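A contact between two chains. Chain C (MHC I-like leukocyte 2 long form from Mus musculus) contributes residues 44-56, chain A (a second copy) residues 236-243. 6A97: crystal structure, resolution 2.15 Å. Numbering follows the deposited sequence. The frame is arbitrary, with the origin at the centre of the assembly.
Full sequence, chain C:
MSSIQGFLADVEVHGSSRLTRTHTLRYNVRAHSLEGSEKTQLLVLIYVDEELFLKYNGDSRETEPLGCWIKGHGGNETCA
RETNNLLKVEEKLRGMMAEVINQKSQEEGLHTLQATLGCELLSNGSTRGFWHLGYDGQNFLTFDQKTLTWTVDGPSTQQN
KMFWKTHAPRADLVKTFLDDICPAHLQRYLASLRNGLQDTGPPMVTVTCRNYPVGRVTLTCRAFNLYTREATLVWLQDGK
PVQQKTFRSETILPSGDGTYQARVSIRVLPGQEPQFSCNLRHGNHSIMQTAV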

# COMPACT_ATOMS: atom_id res chain seq x y z
N VAL C 44 -0.13 -5.46 25.66
CA VAL C 44 -1.18 -6.46 25.78
C VAL C 44 -1.87 -6.70 24.45
O VAL C 44 -2.08 -5.78 23.64
CB VAL C 44 -2.23 -6.08 26.87
CG1 VAL C 44 -1.69 -4.99 27.79
CG2 VAL C 44 -3.56 -5.67 26.26
N LEU C 45 -2.16 -7.97 24.20
CA LEU C 45 -2.93 -8.38 23.05
C LEU C 45 -4.16 -9.11 23.57
O LEU C 45 -4.05 -9.99 24.44
CB LEU C 45 -2.11 -9.28 22.13
CG LEU C 45 -0.84 -8.65 21.55
CD1 LEU C 45 0.08 -9.72 20.97
CD2 LEU C 45 -1.21 -7.65 20.49
N ILE C 46 -5.32 -8.74 23.06
CA ILE C 46 -6.56 -9.34 23.53
C ILE C 46 -7.23 -10.10 22.40
O ILE C 46 -7.56 -9.52 21.36
CB ILE C 46 -7.53 -8.29 24.08
CG1 ILE C 46 -6.84 -7.47 25.17
CG2 ILE C 46 -8.78 -8.96 24.62
CD1 ILE C 46 -7.79 -6.56 25.93
N TYR C 47 -7.39 -11.40 22.60
CA TYR C 47 -8.05 -12.25 21.62
C TYR C 47 -9.41 -12.70 22.12
O TYR C 47 -9.51 -13.44 23.09
CB TYR C 47 -7.19 -13.48 21.30
CG TYR C 47 -5.82 -13.17 20.76
CD1 TYR C 47 -4.75 -12.93 21.62
CD2 TYR C 47 -5.57 -13.13 19.39
CE1 TYR C 47 -3.49 -12.64 21.13
CE2 TYR C 47 -4.31 -12.85 18.90
CZ TYR C 47 -3.27 -12.61 19.77
OH TYR C 47 -2.01 -12.33 19.30
N VAL C 48 -10.46 -12.22 21.46
CA VAL C 48 -11.80 -12.74 21.68
C VAL C 48 -12.04 -13.83 20.64
O VAL C 48 -11.81 -13.61 19.46
CB VAL C 48 -12.88 -11.65 21.56
CG1 VAL C 48 -14.26 -12.25 21.74
CG2 VAL C 48 -12.64 -10.55 22.58
N ASP C 49 -12.46 -15.01 21.09
CA ASP C 49 -12.74 -16.14 20.20
C ASP C 49 -11.61 -16.47 19.23
O ASP C 49 -11.88 -16.93 18.11
CB ASP C 49 -14.03 -15.87 19.41
CG ASP C 49 -15.27 -16.02 20.26
OD1 ASP C 49 -15.20 -16.72 21.29
OD2 ASP C 49 -16.32 -15.44 19.90
N GLU C 50 -10.37 -16.24 19.65
CA GLU C 50 -9.14 -16.60 18.93
C GLU C 50 -8.75 -15.65 17.78
O GLU C 50 -7.85 -15.97 17.01
CB GLU C 50 -9.23 -18.03 18.38
CG GLU C 50 -9.33 -19.11 19.44
CD GLU C 50 -8.10 -19.20 20.31
OE1 GLU C 50 -6.98 -19.00 19.78
OE2 GLU C 50 -8.23 -19.48 21.52
N GLU C 51 -9.40 -14.50 17.67
CA GLU C 51 -8.94 -13.50 16.71
C GLU C 51 -8.51 -12.21 17.41
O GLU C 51 -9.14 -11.78 18.38
CB GLU C 51 -10.00 -13.19 15.64
CG GLU C 51 -11.29 -12.55 16.16
CD GLU C 51 -12.29 -13.58 16.65
OE1 GLU C 51 -12.02 -14.79 16.53
OE2 GLU C 51 -13.36 -13.17 17.17
N LEU C 52 -7.43 -11.61 16.92
CA LEU C 52 -6.89 -10.39 17.51
C LEU C 52 -7.93 -9.27 17.48
O LEU C 52 -8.50 -8.96 16.43
CB LEU C 52 -5.61 -9.96 16.78
CG LEU C 52 -4.83 -8.81 17.40
CD1 LEU C 52 -4.42 -9.13 18.84
CD2 LEU C 52 -3.60 -8.50 16.56
N PHE C 53 -8.17 -8.68 18.64
CA PHE C 53 -9.32 -7.81 18.85
C PHE C 53 -8.91 -6.44 19.37
O PHE C 53 -9.31 -5.41 18.82
CB PHE C 53 -10.29 -8.50 19.81
CG PHE C 53 -11.44 -7.65 20.25
CD1 PHE C 53 -12.48 -7.36 19.38
CD2 PHE C 53 -11.50 -7.16 21.55
CE1 PHE C 53 -13.54 -6.58 19.80
CE2 PHE C 53 -12.56 -6.38 21.96
CZ PHE C 53 -13.58 -6.09 21.09
N LEU C 54 -8.12 -6.42 20.44
CA LEU C 54 -7.57 -5.18 20.98
C LEU C 54 -6.06 -5.28 21.16
O LEU C 54 -5.53 -6.37 21.41
CB LEU C 54 -8.23 -4.82 22.31
CG LEU C 54 -9.63 -4.21 22.28
CD1 LEU C 54 -10.23 -4.17 23.68
CD2 LEU C 54 -9.60 -2.82 21.67
N LYS C 55 -5.38 -4.15 21.04
CA LYS C 55 -3.94 -4.12 21.23
C LYS C 55 -3.48 -2.81 21.87
O LYS C 55 -3.83 -1.73 21.40
CB LYS C 55 -3.21 -4.32 19.90
CG LYS C 55 -1.70 -4.15 19.99
CD LYS C 55 -1.04 -4.35 18.64
CE LYS C 55 0.48 -4.17 18.74
NZ LYS C 55 1.13 -4.31 17.40
N TYR C 56 -2.71 -2.92 22.94
CA TYR C 56 -2.10 -1.74 23.54
C TYR C 56 -0.58 -1.87 23.57
O TYR C 56 -0.04 -2.73 24.27
CB TYR C 56 -2.62 -1.48 24.95
CG TYR C 56 -1.96 -0.28 25.59
CD1 TYR C 56 -1.82 0.91 24.89
CD2 TYR C 56 -1.46 -0.34 26.89
CE1 TYR C 56 -1.20 2.01 25.46
CE2 TYR C 56 -0.85 0.75 27.47
CZ TYR C 56 -0.72 1.93 26.76
OH TYR C 56 -0.12 3.02 27.33
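Chain A (236-243) LQDGKPVQ

Chain A meets chain C as one hairpin end laid against the side-chain face of another hairpin. In chain C, strands 44-48 and 51-56 pair through backbone hydrogen bonds such as C:Ile46 N to C:Leu54 O (2.9 Å) and C:Tyr56 N to C:Val44 O (3.0 Å), and a type I' turn joins them from C:Val48 to C:Glu51. Chain A repeats the motif: a type I' turn from A:Gln237 to A:Lys240, closed by A:Gln237 N to A:Lys240 O (2.7 Å) and A:Lys240 N to A:Gln237 O (3.0 Å). A:Asp238 and A:Gly239 hold its two central positions, both with positive phi.

No backbone hydrogen bond joins the two stretches; the contact between them is made through side chains and the atoms they reach. The nearest CA atoms are those of C:Leu52 and A:Asp238, 6.5 Å apart; the CA atoms of C:Lys55 and A:Val242 lie 9.8 Å apart. Register therefore advances in the same sense along both chains, from C:Leu52 to C:Lys55 and from A:Asp238 to A:Val242.

Van der Waals packing centres on C:Leu52, which loses 83 Å² to chain A. Its apolar part pairs C:Leu52 CD2 with A:Lys240 CB at 4.2 Å and C:Leu52 CB with A:Asp238 CB at 4.1 Å. The CD2 methyl also lies 3.4 Å from the carbonyl oxygen A:Gln237 O. The side chain thus rests against the turn itself. C:Leu45 CD1 sets another leucine methyl 3.7 Å from the amide nitrogen A:Gln237 NE2.

Two polar contacts meet hydrogen-bond criteria. C:Tyr47 OH donates to A:Asp238 OD2 at 2.6 Å; the carboxylate oxygen lies at the ring edge, near its plane. C:Lys55, with all four chi angles t, extends fully and donates from NZ to A:Gln237 OE1 at 3.0 Å. The same NZ lies 3.7 Å from A:Val242 CG1, so the lysine tip reaches A:Gln237, before the turn, and A:Val242, beyond it.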

# COMPACT_ATOMS: atom_id res chain seq x y z
N LEU A 236 1.52 -7.18 8.96
CA LEU A 236 0.34 -7.83 9.52
C LEU A 236 0.69 -8.61 10.77
O LEU A 236 1.67 -9.35 10.80
CB LEU A 236 -0.30 -8.77 8.48
CG LEU A 236 -0.82 -8.14 7.19
CD1 LEU A 236 -1.08 -9.21 6.14
CD2 LEU A 236 -2.07 -7.33 7.45
N GLN A 237 -0.10 -8.43 11.82
CA GLN A 237 0.03 -9.25 13.02
C GLN A 237 -1.27 -10.00 13.24
O GLN A 237 -2.31 -9.39 13.49
CB GLN A 237 0.37 -8.40 14.24
CG GLN A 237 0.31 -9.19 15.54
CD GLN A 237 0.90 -8.45 16.72
OE1 GLN A 237 0.81 -7.22 16.81
NE2 GLN A 237 1.51 -9.19 17.65
N ASP A 238 -1.20 -11.33 13.14
CA ASP A 238 -2.38 -12.18 13.19
C ASP A 238 -3.46 -11.69 12.24
O ASP A 238 -4.62 -11.52 12.63
CB ASP A 238 -2.92 -12.26 14.62
CG ASP A 238 -1.89 -12.79 15.61
OD1 ASP A 238 -1.15 -13.73 15.25
OD2 ASP A 238 -1.82 -12.26 16.74
N GLY A 239 -3.07 -11.43 10.99
CA GLY A 239 -4.01 -11.01 9.96
C GLY A 239 -4.43 -9.56 10.04
O GLY A 239 -5.19 -9.08 9.19
N LYS A 240 -3.95 -8.85 11.05
CA LYS A 240 -4.37 -7.46 11.27
C LYS A 240 -3.23 -6.49 10.97
O LYS A 240 -2.11 -6.68 11.42
CB LYS A 240 -4.86 -7.27 12.71
CG LYS A 240 -6.35 -7.57 12.91
CD LYS A 240 -6.72 -9.00 12.58
CE LYS A 240 -8.21 -9.24 12.76
NZ LYS A 240 -8.60 -10.62 12.37
N PRO A 241 -3.53 -5.42 10.21
CA PRO A 241 -2.51 -4.44 9.83
C PRO A 241 -2.02 -3.64 11.02
O PRO A 241 -2.82 -3.05 11.76
CB PRO A 241 -3.24 -3.54 8.82
CG PRO A 241 -4.68 -3.70 9.14
CD PRO A 241 -4.86 -5.10 9.65
N VAL A 242 -0.71 -3.61 11.23
CA VAL A 242 -0.13 -2.86 12.33
C VAL A 242 0.66 -1.67 11.81
O VAL A 242 0.88 -0.69 12.52
CB VAL A 242 0.77 -3.75 13.21
CG1 VAL A 242 -0.07 -4.76 13.96
CG2 VAL A 242 1.83 -4.44 12.37
N GLN A 243 1.10 -1.77 10.56
CA GLN A 243 1.71 -0.65 9.86
C GLN A 243 1.41 -0.80 8.37
O GLN A 243 1.51 -1.89 7.82
CB GLN A 243 3.22 -0.58 10.11
CG GLN A 243 3.92 0.59 9.42
CD GLN A 243 3.40 1.95 9.89
OE1 GLN A 243 2.40 2.45 9.39
NE2 GLN A 243 4.10 2.54 10.85